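Local structure of glucose-6-phosphate isomerase (Plasmodium falciparum, 3QKI) at residues M21-L26 with E86-K91; N168-G173 with Q236-Y241; T287-T292 with D300-F305; D344-H349 with N355-L360. The protein probably catalyses the interconversion of alpha-D-glucose 6-phosphate and beta-D-fructose 6-phosphate, the second step of glycolysis. All blocks are in the same frame, centred on the assembly; numbering follows the deposited sequence.

The four contacts fall into two neighbourhoods. Interactions 2 and 3 reach the five-stranded parallel sheet: interaction 2 lies at the start of strand 168-172, and interaction 3 at an edge strand, 302-303, close to substrate-binding residues. Interactions 1 and 4 touch each other through helix 90-99, where Lys91 NZ reaches Leu348 O and Leu90 packs on Val358. Interaction 4 is the buried one, and it alone has hydrogen bonds between its segments. The other three, partly buried, rest on side-chain packing, and several of their polar side chains, such as Glu87, Asp239 and Thr287, bond outside the segments. Interactions 1 and 2 are farthest apart, about 50 Å between centres, on opposite sides of the chain's centre.

Interaction 1: residues M21-L26 with E86-K91; sequences MEITNL and EEVELK
Leu26 touches both Glu87 and Val88, splitting its two methyl groups between them. Its CG stands anti to the carbonyl carbon (chi1 -63°), and the branch beyond places CD1 3.5 Å from Val88 CG1, the two side chains crossing at about a right angle. The Leu26 and Glu87 side chains instead run antiparallel, and the other methyl, CD2, comes within 3.3 Å of Glu87 OE2, while Leu26 CB lies 3.5 Å from that same oxygen. Glu87 gets there with an extended chain: CG is turned away from its own backbone N (chi1 -152°) and the carboxylate reaches the first turn of helix 27-39, where OE1 bonds to Ser28 OG and OE2 accepts a weak bond from Lys27 N. Leu26 is the N-cap of that helix. Across from it, helix 75-87 ends in a Schellman motif: Glu89 has positive phi (60°), and Glu89 N bonds to Glu86 O at 3.0 Å. Glu89 is also the N-cap of helix 90-99. Next to this turn Val88 CG1 meets a second partner, Ile23 CG2, more loosely at 4.3 Å. Ile23, within a short 3-10 turn, also packs on Tyr84 of helix 75-87 and on Phe365 and His369 of helix 356-371.

Interaction 2: residues N168-G173 with Q236-Y241; sequences NVICIG and QNLDQY
Asn168 and Leu238 approach with their CA atoms 7.5 Å apart, both in extended backbone conformation, and no hydrogen bond joins residues 168-173 to 236-241. The contact is therefore made by side chains. Leu238 points toward the strand and forks over two residues of it that lie on the same side of the sheet. Its CD2 lies over the flat of the Asn168 amide, 3.6 Å from Asn168 CG, and its CD1 lies 4.0 Å from Asn168 CB, the two side chains lying alongside each other and pointing opposite ways. The same CD1 reaches Ile170 CD1 at 4.1 Å, a looser apolar touch. With CG of Leu238 anti to its carbonyl carbon (chi1 -69°), the fork is directed at the strand and not along the loop.

Asp239 next to it works within its own loop. Its OD1 accepts from Tyr241 N at 3.0 Å with an N-H...O angle of 158°, an Asx turn that opens the 3-10 segment beginning at Gln240. That N-H meets the oxygen from above the carboxylate plane, 53° out of it, and OD1 also forms a salt bridge with Lys271.

Within the parallel sheet, consistent with a sugar isomerase (SIS) domain, strand 168-172 runs between strands 219-223 and 243-248. The loop that follows helix 228-235 crosses the start of the strand before entering strand 243-248. Leu238 also rests on Asn219 and Arg221 of strand 219-223, and both it and Ile170 touch Trp267 of helix 255-268.

Interaction 3: residues T287-T292 with D300-F305; sequences TNLKLT and DNVFEF
Val302 faces Leu289 and Thr292 across a beta-alpha-beta unit, in which strand 282-285 leads through helix 289-295 to strand 302-303, an edge strand of the parallel sheet. Along 300-305, Asn301 comes first, bonding through ND2 to Met282 O and fixing the start of the strand against its neighbour. Val302 points at the helix and divides its methyls: CG1 meets Leu289 CD2 at 3.7 Å, while CG2 meets Thr292 tip to tip, 3.6 Å from OG1. The valine torsion sets this division, with CG1 opposite the backbone N (chi1 -174°). The helix carrying both partners is capped by Asn288, whose OD1 accepts from Leu291 N at 3.0 Å, the donor lying above the carbonyl plane.

Phe303 turns the other way, with its ring edge-to-face on Tyr149 and in a cation-pi contact with Lys145. Glu304 comes near Thr287 only by its CB, 4.2 Å from Thr287 CG2, and its carboxylate bends off to Trp306 NE1.

Phe305 ends near the sugar-phosphate site, empty in this chain: its side chain is about 5 Å from that of Ser177, a fructose 6-phosphate-binding residue. Thr287 OG1 bonds to NZ of Lys250, another such residue. Thr287 CG2 is modelled 3.0 Å from Phe305 O, closer than a normal C...O contact and so doubtful in detail; that buried carbonyl oxygen has no hydrogen-bonding partner in the model.

Interaction 4: residues D344-H349 with N355-L360; sequences DEHFLH and NIPVLL
His346 reaches across to Ile356 and Pro357 from the last turns of helix 330-349. From CB the ring is swung out with CG anti to the backbone N (chi1 171°). CD2 then lies 3.7 Å from Pro357 CD, which meets the ring at its edge, and CE1, flanking NE2 on the other side, is 4.0 Å from Ile356 N. At the tip NE2 accepts from Ile356 N at 3.0 Å, with an N-H...N angle of 160° and the donor nearly in the ring plane. Phe61 stacks on the ring.

The two helix segments, consecutive and joined by a short loop, meet at 68° with their axes 9.3 Å apart. There Asn355 ND2 donates to Phe347 O at 2.8 Å, and also to Ala350 O, while Asn355 OD1 caps the next helix through a weak bond from Val358 N. The Phe347 ring meets Val358 CG2 at its edge, CE1 to CG2 3.8 Å, and touches Pro357 CB.

Because NE2 accepts a backbone N-H at the beginning of helix 356-371, it is expected to be unprotonated, with the proton of a neutral imidazole on ND1. The positive end of the helix dipole would probably disfavour a charged ring.

Interaction 1: residues M21-L26 with E86-K91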
# COMPACT_ATOMS: atom_id res chain seq x y z
N MET A 21 -10.77 8.84 -35.67
CA MET A 21 -9.39 8.36 -35.70
C MET A 21 -8.75 8.34 -34.31
O MET A 21 -8.96 9.27 -33.52
CB MET A 21 -8.54 9.18 -36.67
N GLU A 22 -7.97 7.28 -34.02
CA GLU A 22 -7.27 7.06 -32.74
C GLU A 22 -5.99 7.89 -32.60
O GLU A 22 -5.45 8.36 -33.59
CB GLU A 22 -6.93 5.57 -32.54
CG GLU A 22 -8.13 4.70 -32.20
CD GLU A 22 -7.84 3.23 -31.94
OE1 GLU A 22 -6.74 2.91 -31.42
OE2 GLU A 22 -8.73 2.39 -32.23
N ILE A 23 -5.50 8.05 -31.36
CA ILE A 23 -4.26 8.80 -31.08
C ILE A 23 -3.02 8.17 -31.78
O ILE A 23 -2.08 8.88 -32.18
CB ILE A 23 -4.04 9.00 -29.56
CG1 ILE A 23 -3.95 7.65 -28.78
CG2 ILE A 23 -5.08 9.95 -28.99
CD1 ILE A 23 -3.32 7.72 -27.37
N THR A 24 -3.03 6.85 -31.90
CA THR A 24 -1.95 6.06 -32.49
C THR A 24 -1.70 6.40 -33.97
O THR A 24 -0.64 6.08 -34.48
CB THR A 24 -2.16 4.57 -32.23
OG1 THR A 24 -3.45 4.21 -32.71
CG2 THR A 24 -2.05 4.22 -30.75
N ASN A 25 -2.69 7.06 -34.63
CA ASN A 25 -2.63 7.49 -36.03
C ASN A 25 -2.07 8.90 -36.19
O ASN A 25 -1.73 9.27 -37.31
CB ASN A 25 -3.98 7.34 -36.72
CG ASN A 25 -4.37 5.89 -36.89
OD1 ASN A 25 -3.70 5.12 -37.60
ND2 ASN A 25 -5.44 5.48 -36.22
N LEU A 26 -1.93 9.67 -35.09
CA LEU A 26 -1.38 11.03 -35.14
C LEU A 26 0.08 11.03 -35.60
O LEU A 26 0.84 10.10 -35.28
CB LEU A 26 -1.53 11.77 -33.80
CG LEU A 26 -2.97 12.03 -33.32
CD1 LEU A 26 -2.99 12.39 -31.86
CD2 LEU A 26 -3.61 13.15 -34.08
N GLU A 86 0.25 19.33 -28.29
CA GLU A 86 -0.35 20.33 -29.20
C GLU A 86 -1.31 19.66 -30.21
O GLU A 86 -2.42 20.13 -30.43
CB GLU A 86 0.76 21.08 -29.95
CG GLU A 86 1.46 22.11 -29.09
CD GLU A 86 2.78 22.66 -29.60
OE1 GLU A 86 3.26 22.21 -30.66
OE2 GLU A 86 3.35 23.54 -28.90
N GLU A 87 -0.88 18.53 -30.80
CA GLU A 87 -1.68 17.78 -31.76
C GLU A 87 -2.99 17.22 -31.17
O GLU A 87 -3.99 17.16 -31.89
CB GLU A 87 -0.84 16.70 -32.43
CG GLU A 87 -1.36 16.38 -33.82
CD GLU A 87 -0.59 15.37 -34.65
OE1 GLU A 87 0.63 15.20 -34.43
OE2 GLU A 87 -1.21 14.80 -35.57
N VAL A 88 -3.01 16.83 -29.89
CA VAL A 88 -4.25 16.37 -29.23
C VAL A 88 -5.05 17.54 -28.63
O VAL A 88 -6.10 17.32 -28.02
CB VAL A 88 -4.05 15.26 -28.16
CG1 VAL A 88 -3.54 13.98 -28.78
CG2 VAL A 88 -3.16 15.71 -27.01
N GLU A 89 -4.56 18.78 -28.80
CA GLU A 89 -5.20 20.02 -28.33
C GLU A 89 -5.38 20.01 -26.81
O GLU A 89 -6.44 20.35 -26.30
CB GLU A 89 -6.53 20.28 -29.06
CG GLU A 89 -6.38 20.39 -30.57
CD GLU A 89 -7.67 20.70 -31.29
OE1 GLU A 89 -8.53 19.79 -31.39
OE2 GLU A 89 -7.82 21.84 -31.77
N LEU A 90 -4.32 19.60 -26.11
CA LEU A 90 -4.31 19.49 -24.66
C LEU A 90 -4.69 20.81 -24.00
O LEU A 90 -5.53 20.79 -23.10
CB LEU A 90 -2.95 18.98 -24.15
CG LEU A 90 -2.78 18.85 -22.64
CD1 LEU A 90 -3.76 17.86 -22.07
CD2 LEU A 90 -1.38 18.40 -22.30
N LYS A 91 -4.08 21.94 -24.41
CA LYS A 91 -4.37 23.25 -23.82
C LYS A 91 -5.83 23.67 -23.99
O LYS A 91 -6.43 24.20 -23.06
CB LYS A 91 -3.41 24.33 -24.31
CG LYS A 91 -2.12 24.35 -23.51
CD LYS A 91 -1.46 25.72 -23.48
CE LYS A 91 -1.88 26.60 -22.32
NZ LYS A 91 -1.17 26.24 -21.05

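Interaction 2: residues N168-G173 with Q236-Y241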
# COMPACT_ATOMS: atom_id res chain seq x y z
N ASN A 168 -12.53 13.72 19.68
CA ASN A 168 -12.44 12.75 18.60
C ASN A 168 -13.34 13.09 17.43
O ASN A 168 -14.41 13.68 17.61
CB ASN A 168 -12.81 11.37 19.11
CG ASN A 168 -12.25 11.05 20.47
OD1 ASN A 168 -11.10 11.33 20.75
ND2 ASN A 168 -13.07 10.48 21.35
N VAL A 169 -12.89 12.70 16.23
CA VAL A 169 -13.64 12.84 14.99
C VAL A 169 -13.60 11.52 14.23
O VAL A 169 -12.52 11.03 13.89
CB VAL A 169 -13.14 14.02 14.11
CG1 VAL A 169 -14.01 14.18 12.89
CG2 VAL A 169 -13.08 15.33 14.90
N ILE A 170 -14.76 10.89 14.04
CA ILE A 170 -14.85 9.69 13.22
C ILE A 170 -15.42 10.12 11.86
O ILE A 170 -16.56 10.59 11.79
CB ILE A 170 -15.70 8.55 13.84
CG1 ILE A 170 -15.19 8.17 15.25
CG2 ILE A 170 -15.76 7.33 12.89
CD1 ILE A 170 -16.01 7.07 15.92
N CYS A 171 -14.61 10.03 10.79
CA CYS A 171 -15.05 10.32 9.41
C CYS A 171 -15.52 9.02 8.80
O CYS A 171 -14.75 8.06 8.73
CB CYS A 171 -13.96 10.95 8.57
SG CYS A 171 -13.40 12.54 9.19
N ILE A 172 -16.79 8.99 8.36
CA ILE A 172 -17.37 7.79 7.76
C ILE A 172 -17.57 8.09 6.29
O ILE A 172 -18.32 9.01 5.94
CB ILE A 172 -18.66 7.33 8.45
CG1 ILE A 172 -18.53 7.29 10.00
CG2 ILE A 172 -19.13 5.98 7.88
CD1 ILE A 172 -19.82 6.93 10.74
N GLY A 173 -16.88 7.34 5.44
CA GLY A 173 -16.95 7.50 3.99
C GLY A 173 -16.09 6.49 3.27
O GLY A 173 -15.15 5.94 3.85
N GLN A 236 -12.39 1.96 19.17
CA GLN A 236 -11.31 1.58 20.09
C GLN A 236 -10.95 2.69 21.10
O GLN A 236 -10.41 3.70 20.64
CB GLN A 236 -10.06 1.29 19.21
CG GLN A 236 -8.74 1.08 19.95
CD GLN A 236 -8.46 -0.38 20.10
OE1 GLN A 236 -9.29 -1.14 20.60
NE2 GLN A 236 -7.32 -0.81 19.58
N ASN A 237 -11.17 2.51 22.42
CA ASN A 237 -10.80 3.47 23.48
C ASN A 237 -11.42 4.87 23.35
O ASN A 237 -10.89 5.84 23.91
CB ASN A 237 -9.27 3.58 23.65
CG ASN A 237 -8.63 2.31 24.13
OD1 ASN A 237 -7.80 1.74 23.43
ND2 ASN A 237 -8.99 1.88 25.34
N LEU A 238 -12.53 4.98 22.61
CA LEU A 238 -13.17 6.29 22.42
C LEU A 238 -14.38 6.37 23.31
O LEU A 238 -15.10 5.38 23.45
CB LEU A 238 -13.58 6.53 20.93
CG LEU A 238 -12.47 6.73 19.88
CD1 LEU A 238 -13.01 7.41 18.63
CD2 LEU A 238 -11.31 7.54 20.39
N ASP A 239 -14.61 7.56 23.90
CA ASP A 239 -15.81 7.78 24.68
C ASP A 239 -16.79 8.49 23.75
O ASP A 239 -16.41 9.49 23.12
CB ASP A 239 -15.52 8.64 25.94
CG ASP A 239 -16.68 8.87 26.89
OD1 ASP A 239 -17.84 8.65 26.49
OD2 ASP A 239 -16.43 9.28 28.05
N GLN A 240 -18.05 7.97 23.64
CA GLN A 240 -19.11 8.57 22.81
C GLN A 240 -19.29 10.05 23.12
O GLN A 240 -19.50 10.83 22.20
CB GLN A 240 -20.45 7.86 23.01
CG GLN A 240 -20.52 6.47 22.42
CD GLN A 240 -20.10 5.39 23.39
OE1 GLN A 240 -19.20 5.57 24.20
NE2 GLN A 240 -20.74 4.23 23.30
N TYR A 241 -19.17 10.43 24.41
CA TYR A 241 -19.33 11.81 24.89
C TYR A 241 -18.32 12.81 24.35
O TYR A 241 -18.62 14.01 24.36
CB TYR A 241 -19.38 11.89 26.42
CG TYR A 241 -20.54 11.19 27.11
CD1 TYR A 241 -21.83 11.25 26.58
CD2 TYR A 241 -20.39 10.60 28.36
CE1 TYR A 241 -22.91 10.67 27.23
CE2 TYR A 241 -21.47 10.02 29.03
CZ TYR A 241 -22.73 10.06 28.46
OH TYR A 241 -23.79 9.47 29.11

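Interaction 3: residues T287-T292 with D300-F305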
# COMPACT_ATOMS: atom_id res chain seq x y z
N THR A 287 -25.78 16.19 -0.09
CA THR A 287 -26.77 17.14 -0.66
C THR A 287 -28.15 16.59 -0.47
O THR A 287 -29.14 17.26 -0.79
CB THR A 287 -26.48 17.43 -2.11
OG1 THR A 287 -26.40 16.18 -2.81
CG2 THR A 287 -25.21 18.21 -2.27
N ASN A 288 -28.25 15.35 0.03
CA ASN A 288 -29.56 14.78 0.22
C ASN A 288 -30.11 15.26 1.56
O ASN A 288 -29.97 14.57 2.58
CB ASN A 288 -29.53 13.28 0.11
CG ASN A 288 -30.92 12.69 0.00
OD1 ASN A 288 -31.91 13.22 0.54
ND2 ASN A 288 -31.01 11.58 -0.69
N LEU A 289 -30.73 16.44 1.55
CA LEU A 289 -31.26 17.05 2.76
C LEU A 289 -32.42 16.29 3.38
O LEU A 289 -32.57 16.30 4.60
CB LEU A 289 -31.56 18.55 2.56
CG LEU A 289 -30.38 19.42 2.13
CD1 LEU A 289 -30.82 20.80 1.78
CD2 LEU A 289 -29.31 19.49 3.20
N LYS A 290 -33.19 15.57 2.55
CA LYS A 290 -34.31 14.74 3.01
C LYS A 290 -33.76 13.60 3.90
O LYS A 290 -34.30 13.33 4.98
CB LYS A 290 -35.06 14.16 1.78
CG LYS A 290 -36.19 13.18 2.12
CD LYS A 290 -36.64 12.41 0.89
CE LYS A 290 -37.86 11.56 1.15
NZ LYS A 290 -37.52 10.29 1.86
N LEU A 291 -32.71 12.92 3.41
CA LEU A 291 -32.09 11.78 4.11
C LEU A 291 -31.25 12.14 5.31
O LEU A 291 -31.32 11.45 6.32
CB LEU A 291 -31.41 10.82 3.15
CG LEU A 291 -32.38 10.07 2.20
CD1 LEU A 291 -31.65 9.06 1.42
CD2 LEU A 291 -33.49 9.33 2.97
N THR A 292 -30.55 13.29 5.27
CA THR A 292 -29.81 13.76 6.45
C THR A 292 -30.82 14.11 7.56
O THR A 292 -30.60 13.77 8.72
CB THR A 292 -28.87 14.92 6.08
OG1 THR A 292 -29.62 15.99 5.52
CG2 THR A 292 -27.75 14.50 5.14
N ASP A 300 -27.99 22.84 10.24
CA ASP A 300 -26.75 23.59 10.36
C ASP A 300 -25.56 22.66 10.27
O ASP A 300 -24.42 23.13 10.16
CB ASP A 300 -26.70 24.31 11.71
CG ASP A 300 -27.66 25.47 11.83
OD1 ASP A 300 -27.84 25.98 12.97
OD2 ASP A 300 -28.24 25.88 10.79
N ASN A 301 -25.81 21.33 10.36
CA ASN A 301 -24.75 20.32 10.40
C ASN A 301 -24.57 19.55 9.07
O ASN A 301 -23.88 18.52 9.02
CB ASN A 301 -24.97 19.39 11.62
CG ASN A 301 -24.54 20.02 12.93
OD1 ASN A 301 -24.47 21.24 13.09
ND2 ASN A 301 -24.12 19.20 13.87
N VAL A 302 -25.14 20.10 7.99
CA VAL A 302 -25.04 19.51 6.66
C VAL A 302 -24.26 20.45 5.77
O VAL A 302 -24.64 21.62 5.59
CB VAL A 302 -26.38 19.09 6.01
CG1 VAL A 302 -26.14 18.37 4.69
CG2 VAL A 302 -27.19 18.21 6.95
N PHE A 303 -23.13 19.95 5.25
CA PHE A 303 -22.21 20.72 4.42
C PHE A 303 -22.29 20.20 2.99
O PHE A 303 -22.16 19.01 2.73
CB PHE A 303 -20.80 20.64 5.01
CG PHE A 303 -20.70 21.25 6.39
CD1 PHE A 303 -21.12 20.55 7.52
CD2 PHE A 303 -20.26 22.56 6.56
CE1 PHE A 303 -21.03 21.12 8.79
CE2 PHE A 303 -20.19 23.13 7.83
CZ PHE A 303 -20.58 22.41 8.93
N GLU A 304 -22.61 21.08 2.07
CA GLU A 304 -22.83 20.69 0.70
C GLU A 304 -21.58 20.68 -0.19
O GLU A 304 -20.56 21.30 0.10
CB GLU A 304 -24.01 21.51 0.09
CG GLU A 304 -23.64 22.72 -0.74
CD GLU A 304 -24.74 23.72 -1.06
OE1 GLU A 304 -25.14 23.81 -2.24
OE2 GLU A 304 -25.12 24.48 -0.14
N PHE A 305 -21.69 19.90 -1.25
CA PHE A 305 -20.75 19.80 -2.36
C PHE A 305 -21.56 19.55 -3.63
O PHE A 305 -22.78 19.44 -3.54
CB PHE A 305 -19.54 18.89 -2.10
CG PHE A 305 -19.75 17.40 -2.05
CD1 PHE A 305 -20.44 16.81 -1.00
CD2 PHE A 305 -19.12 16.57 -2.97
CE1 PHE A 305 -20.56 15.43 -0.91
CE2 PHE A 305 -19.24 15.18 -2.88
CZ PHE A 305 -19.96 14.62 -1.85

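Interaction 4: residues D344-H349 with N355-L360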
# COMPACT_ATOMS: atom_id res chain seq x y z
N ASP A 344 -2.99 25.15 -9.85
CA ASP A 344 -4.04 25.16 -10.87
C ASP A 344 -3.75 26.24 -11.92
O ASP A 344 -3.83 25.96 -13.13
CB ASP A 344 -5.43 25.43 -10.27
CG ASP A 344 -6.02 24.33 -9.42
OD1 ASP A 344 -5.49 23.18 -9.46
OD2 ASP A 344 -6.95 24.62 -8.64
N GLU A 345 -3.40 27.46 -11.46
CA GLU A 345 -3.08 28.62 -12.33
C GLU A 345 -1.88 28.34 -13.22
O GLU A 345 -1.90 28.68 -14.41
CB GLU A 345 -2.86 29.89 -11.50
CG GLU A 345 -4.14 30.41 -10.85
CD GLU A 345 -5.05 31.18 -11.79
OE1 GLU A 345 -4.64 32.27 -12.23
OE2 GLU A 345 -6.18 30.70 -12.05
N HIS A 346 -0.86 27.67 -12.67
CA HIS A 346 0.33 27.26 -13.41
C HIS A 346 -0.09 26.25 -14.49
O HIS A 346 0.27 26.41 -15.67
CB HIS A 346 1.36 26.61 -12.45
CG HIS A 346 2.50 25.97 -13.17
ND1 HIS A 346 3.53 26.73 -13.71
CD2 HIS A 346 2.72 24.67 -13.45
CE1 HIS A 346 4.35 25.87 -14.29
NE2 HIS A 346 3.91 24.61 -14.16
N PHE A 347 -0.87 25.24 -14.10
CA PHE A 347 -1.34 24.21 -15.03
C PHE A 347 -2.12 24.83 -16.22
O PHE A 347 -1.91 24.46 -17.38
CB PHE A 347 -2.23 23.21 -14.28
CG PHE A 347 -2.87 22.12 -15.11
CD1 PHE A 347 -2.13 21.42 -16.07
CD2 PHE A 347 -4.16 21.70 -14.84
CE1 PHE A 347 -2.71 20.39 -16.80
CE2 PHE A 347 -4.73 20.64 -15.55
CZ PHE A 347 -4.00 19.96 -16.49
N LEU A 348 -3.02 25.77 -15.93
CA LEU A 348 -3.83 26.39 -16.97
C LEU A 348 -3.03 27.31 -17.89
O LEU A 348 -3.24 27.29 -19.11
CB LEU A 348 -4.98 27.18 -16.30
CG LEU A 348 -5.91 27.98 -17.23
CD1 LEU A 348 -6.73 27.05 -18.14
CD2 LEU A 348 -6.85 28.85 -16.40
N HIS A 349 -2.19 28.17 -17.30
CA HIS A 349 -1.49 29.22 -18.03
C HIS A 349 -0.09 28.95 -18.57
O HIS A 349 0.25 29.54 -19.60
CB HIS A 349 -1.52 30.52 -17.22
CG HIS A 349 -2.90 31.03 -16.95
ND1 HIS A 349 -3.70 31.52 -17.98
CD2 HIS A 349 -3.59 31.09 -15.80
CE1 HIS A 349 -4.85 31.87 -17.40
NE2 HIS A 349 -4.82 31.65 -16.09
N ASN A 355 5.33 23.71 -18.40
CA ASN A 355 4.18 23.30 -17.61
C ASN A 355 4.48 21.97 -16.88
O ASN A 355 4.49 20.89 -17.49
CB ASN A 355 2.97 23.22 -18.54
CG ASN A 355 1.65 23.14 -17.83
OD1 ASN A 355 1.46 22.34 -16.89
ND2 ASN A 355 0.70 23.94 -18.30
N ILE A 356 4.76 22.07 -15.58
CA ILE A 356 5.15 20.94 -14.73
C ILE A 356 4.17 19.74 -14.75
O ILE A 356 4.61 18.64 -15.12
CB ILE A 356 5.60 21.42 -13.31
CG1 ILE A 356 6.93 22.16 -13.42
CG2 ILE A 356 5.71 20.25 -12.31
CD1 ILE A 356 7.25 23.06 -12.24
N PRO A 357 2.86 19.89 -14.47
CA PRO A 357 1.96 18.71 -14.56
C PRO A 357 1.86 18.14 -15.97
O PRO A 357 1.70 16.93 -16.14
CB PRO A 357 0.60 19.27 -14.12
CG PRO A 357 0.87 20.58 -13.47
CD PRO A 357 2.14 21.10 -14.01
N VAL A 358 1.93 19.01 -17.01
CA VAL A 358 1.87 18.54 -18.39
C VAL A 358 3.11 17.69 -18.72
O VAL A 358 2.95 16.58 -19.28
CB VAL A 358 1.64 19.70 -19.40
CG1 VAL A 358 1.92 19.24 -20.84
CG2 VAL A 358 0.21 20.24 -19.28
N LEU A 359 4.31 18.18 -18.37
CA LEU A 359 5.56 17.45 -18.61
C LEU A 359 5.59 16.12 -17.85
O LEU A 359 6.11 15.14 -18.36
CB LEU A 359 6.77 18.32 -18.23
CG LEU A 359 7.01 19.56 -19.13
CD1 LEU A 359 8.10 20.46 -18.54
CD2 LEU A 359 7.36 19.14 -20.55
N LEU A 360 5.00 16.09 -16.65
CA LEU A 360 4.90 14.87 -15.84
C LEU A 360 3.95 13.87 -16.50
O LEU A 360 4.27 12.70 -16.62
CB LEU A 360 4.47 15.23 -14.40
CG LEU A 360 4.58 14.12 -13.35
CD1 LEU A 360 6.02 13.58 -13.25
CD2 LEU A 360 4.18 14.63 -11.98